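PDB 4YMH: putative SAM-dependent O-methyltranferase from Podospora anserina, which binds S-adenosylmethionine and its product S-adenosylhomocysteine and probably transfers methyl groups to oxygen atoms of its substrate. Local coordinates for residues R177-G182 with H192-W197. Sequence-based numbering, arbitrary orientation.
Sequences RGLTIG and HVRPYW
L179 and W197 bring the two backbones nearest, their CA atoms 6.7 Å apart, where the loop 177-182, which follows strand 167-171, passes the first turn of helix 194-212. W197 takes part on two fronts. R177 lies over one face of its indole: with chi1 at -52° CG stands beside the backbone N, and the chain then bends at chi2 to follow the ring. CG makes a CH-pi contact over the five-membered ring, 3.9 Å from its centroid and only 9° off the normal. Farther out, the guanidinium sits over the CZ2 rim of the indole, CZ coming to 3.4 Å from W197 CZ2, with the two planes 36° apart rather than stacked flat. The opposite indole face is covered by Y196, whose CE2 sits 3.7 Å above the ring plane. Nearer the backbone, L179 reaches across W197 at about a right angle and puts CD1 3.7 Å from W197 CB and 4.0 Å from R194 O. Its other methyl, CD2, lies 4.3 Å from R194 NH1, while the R194 guanidinium bonds through NH2 to the carbonyl of A186 and through NE forms a salt bridge to D191. Losing the indole, as with an alanine here, is likely to leave R177 freer to turn about its salt bridge to D226. The contact thus holds the loop against the helix start, about 9 Å from the bound S-adenosylhomocysteine at the W197 side chain, by apolar and CH-pi packing, while the R177 charge is paired through NH1 with D226.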
ATOM      1  N   ARG A 177      17.006   1.976  -1.708  1.00 17.82           N
ATOM      2  CA  ARG A 177      17.218   1.605  -3.111  1.00 17.74           C
ATOM      3  C   ARG A 177      17.426   0.107  -3.326  1.00 19.28           C
ATOM      4  O   ARG A 177      17.739  -0.333  -4.439  1.00 21.89           O
ATOM      5  CB  ARG A 177      18.408   2.387  -3.680  1.00 24.33           C
ATOM      6  CG  ARG A 177      18.308   3.897  -3.466  1.00 25.31           C
ATOM      7  CD  ARG A 177      17.165   4.480  -4.256  1.00 27.24           C
ATOM      8  NE  ARG A 177      17.361   5.910  -4.495  1.00 33.49           N
ATOM      9  CZ  ARG A 177      16.729   6.887  -3.850  1.00 36.73           C
ATOM     10  NH1 ARG A 177      15.835   6.607  -2.911  1.00 37.46           N
ATOM     11  NH2 ARG A 177      16.989   8.154  -4.159  1.00 34.73           N
ATOM     12  N   GLY A 178      17.242  -0.673  -2.266  1.00 15.99           N
ATOM     13  CA  GLY A 178      17.485  -2.102  -2.295  1.00 17.17           C
ATOM     14  C   GLY A 178      18.631  -2.478  -1.374  1.00 16.71           C
ATOM     15  O   GLY A 178      18.774  -3.623  -0.986  1.00 16.04           O
ATOM     16  N   LEU A 179      19.434  -1.497  -0.977  1.00 18.16           N
ATOM     17  CA  LEU A 179      20.651  -1.815  -0.234  1.00 17.93           C
ATOM     18  C   LEU A 179      20.394  -2.185   1.229  1.00 18.97           C
ATOM     19  O   LEU A 179      21.270  -2.780   1.884  1.00 19.41           O
ATOM     20  CB  LEU A 179      21.644  -0.646  -0.323  1.00 17.65           C
ATOM     21  CG  LEU A 179      22.088  -0.269  -1.745  1.00 17.25           C
ATOM     22  CD1 LEU A 179      23.230   0.768  -1.697  1.00 16.95           C
ATOM     23  CD2 LEU A 179      22.514  -1.492  -2.542  1.00 18.20           C
ATOM     24  N   THR A 180      19.202  -1.876   1.738  1.00 18.56           N
ATOM     25  CA  THR A 180      18.800  -2.370   3.062  1.00 17.62           C
ATOM     26  C   THR A 180      18.805  -3.896   3.093  1.00 17.23           C
ATOM     27  O   THR A 180      19.201  -4.524   4.086  1.00 18.96           O
ATOM     28  CB  THR A 180      17.389  -1.852   3.455  1.00 17.82           C
ATOM     29  OG1 THR A 180      17.443  -0.435   3.642  1.00 17.46           O
ATOM     30  CG2 THR A 180      16.907  -2.512   4.738  1.00 15.93           C
ATOM     31  N   ILE A 181      18.384  -4.502   1.990  1.00 14.46           N
ATOM     32  CA  ILE A 181      18.314  -5.957   1.916  1.00 15.20           C
ATOM     33  C   ILE A 181      19.725  -6.561   1.768  1.00 19.65           C
ATOM     34  O   ILE A 181      20.069  -7.555   2.404  1.00 17.62           O
ATOM     35  CB  ILE A 181      17.388  -6.418   0.757  1.00 19.76           C
ATOM     36  CG1 ILE A 181      15.964  -5.905   0.971  1.00 17.95           C
ATOM     37  CG2 ILE A 181      17.369  -7.956   0.670  1.00 18.58           C
ATOM     38  CD1 ILE A 181      15.708  -4.471   0.452  1.00 17.80           C
ATOM     39  N   GLY A 182      20.559  -5.942   0.949  1.00 15.25           N
ATOM     40  CA  GLY A 182      21.948  -6.390   0.823  1.00 17.53           C
ATOM     41  C   GLY A 182      22.701  -5.453  -0.085  1.00 15.94           C
ATOM     42  O   GLY A 182      22.096  -4.802  -0.934  1.00 16.20           O
ATOM     43  N   HIS A 192      28.300   6.913  -7.371  1.00 30.56           N
ATOM     44  CA  HIS A 192      28.614   8.111  -6.593  1.00 32.96           C
ATOM     45  C   HIS A 192      27.765   8.261  -5.329  1.00 29.16           C
ATOM     46  O   HIS A 192      28.184   8.913  -4.371  1.00 27.92           O
ATOM     47  CB  HIS A 192      28.452   9.357  -7.463  1.00 32.37           C
ATOM     48  CG  HIS A 192      29.485   9.473  -8.538  1.00 35.69           C
ATOM     49  ND1 HIS A 192      29.491  10.500  -9.454  1.00 44.29           N
ATOM     50  CD2 HIS A 192      30.551   8.696  -8.832  1.00 38.88           C
ATOM     51  CE1 HIS A 192      30.524  10.352 -10.269  1.00 40.34           C
ATOM     52  NE2 HIS A 192      31.183   9.266  -9.911  1.00 39.90           N
ATOM     53  N   VAL A 193      26.567   7.679  -5.327  1.00 26.08           N
ATOM     54  CA  VAL A 193      25.709   7.750  -4.150  1.00 25.06           C
ATOM     55  C   VAL A 193      25.607   6.410  -3.436  1.00 20.36           C
ATOM     56  O   VAL A 193      24.875   6.272  -2.468  1.00 24.54           O
ATOM     57  CB  VAL A 193      24.294   8.220  -4.512  1.00 27.70           C
ATOM     58  CG1 VAL A 193      24.359   9.598  -5.180  1.00 30.16           C
ATOM     59  CG2 VAL A 193      23.628   7.203  -5.417  1.00 27.79           C
ATOM     60  N   ARG A 194      26.360   5.427  -3.911  1.00 27.94           N
ATOM     61  CA  ARG A 194      26.327   4.081  -3.330  1.00 26.02           C
ATOM     62  C   ARG A 194      26.802   4.033  -1.852  1.00 22.60           C
ATOM     63  O   ARG A 194      26.119   3.451  -1.015  1.00 24.82           O
ATOM     64  CB  ARG A 194      27.149   3.132  -4.217  1.00 29.86           C
ATOM     65  CG  ARG A 194      27.061   1.661  -3.882  1.00 29.36           C
ATOM     66  CD  ARG A 194      27.759   0.799  -4.965  1.00 25.75           C
ATOM     67  NE  ARG A 194      27.029   0.767  -6.242  1.00 26.20           N
ATOM     68  CZ  ARG A 194      25.979  -0.018  -6.481  1.00 26.54           C
ATOM     69  NH1 ARG A 194      25.509  -0.804  -5.523  1.00 24.11           N
ATOM     70  NH2 ARG A 194      25.375  -0.002  -7.665  1.00 25.15           N
ATOM     71  N   PRO A 195      27.959   4.646  -1.510  1.00 21.23           N
ATOM     72  CA  PRO A 195      28.316   4.596  -0.081  1.00 22.15           C
ATOM     73  C   PRO A 195      27.259   5.181   0.857  1.00 25.44           C
ATOM     74  O   PRO A 195      26.963   4.596   1.925  1.00 24.19           O
ATOM     75  CB  PRO A 195      29.603   5.420  -0.021  1.00 23.36           C
ATOM     76  CG  PRO A 195      30.204   5.224  -1.355  1.00 30.16           C
ATOM     77  CD  PRO A 195      29.067   5.194  -2.318  1.00 22.88           C
ATOM     78  N   TYR A 196      26.683   6.313   0.459  1.00 24.48           N
ATOM     79  CA  TYR A 196      25.639   6.930   1.259  1.00 23.80           C
ATOM     80  C   TYR A 196      24.471   5.945   1.473  1.00 20.53           C
ATOM     81  O   TYR A 196      24.031   5.684   2.609  1.00 22.54           O
ATOM     82  CB  TYR A 196      25.136   8.230   0.593  1.00 26.03           C
ATOM     83  CG  TYR A 196      23.887   8.758   1.246  1.00 26.69           C
ATOM     84  CD1 TYR A 196      23.953   9.507   2.414  1.00 30.66           C
ATOM     85  CD2 TYR A 196      22.631   8.474   0.719  1.00 31.20           C
ATOM     86  CE1 TYR A 196      22.801   9.966   3.030  1.00 30.66           C
ATOM     87  CE2 TYR A 196      21.484   8.919   1.326  1.00 28.59           C
ATOM     88  CZ  TYR A 196      21.574   9.674   2.478  1.00 32.20           C
ATOM     89  OH  TYR A 196      20.424  10.127   3.091  1.00 30.81           O
ATOM     90  N   TRP A 197      23.969   5.381   0.382  1.00 19.71           N
ATOM     91  CA  TRP A 197      22.795   4.517   0.510  1.00 20.91           C
ATOM     92  C   TRP A 197      23.114   3.204   1.227  1.00 23.49           C
ATOM     93  O   TRP A 197      22.240   2.619   1.846  1.00 18.48           O
ATOM     94  CB  TRP A 197      22.160   4.244  -0.860  1.00 23.43           C
ATOM     95  CG  TRP A 197      21.355   5.421  -1.344  1.00 23.93           C
ATOM     96  CD1 TRP A 197      21.627   6.222  -2.411  1.00 26.73           C
ATOM     97  CD2 TRP A 197      20.160   5.933  -0.748  1.00 23.50           C
ATOM     98  NE1 TRP A 197      20.668   7.205  -2.520  1.00 27.35           N
ATOM     99  CE2 TRP A 197      19.753   7.043  -1.513  1.00 27.65           C
ATOM    100  CE3 TRP A 197      19.386   5.550   0.354  1.00 23.59           C
ATOM    101  CZ2 TRP A 197      18.605   7.781  -1.210  1.00 28.14           C
ATOM    102  CZ3 TRP A 197      18.249   6.279   0.654  1.00 22.96           C
ATOM    103  CH2 TRP A 197      17.871   7.389  -0.125  1.00 25.56           C
TER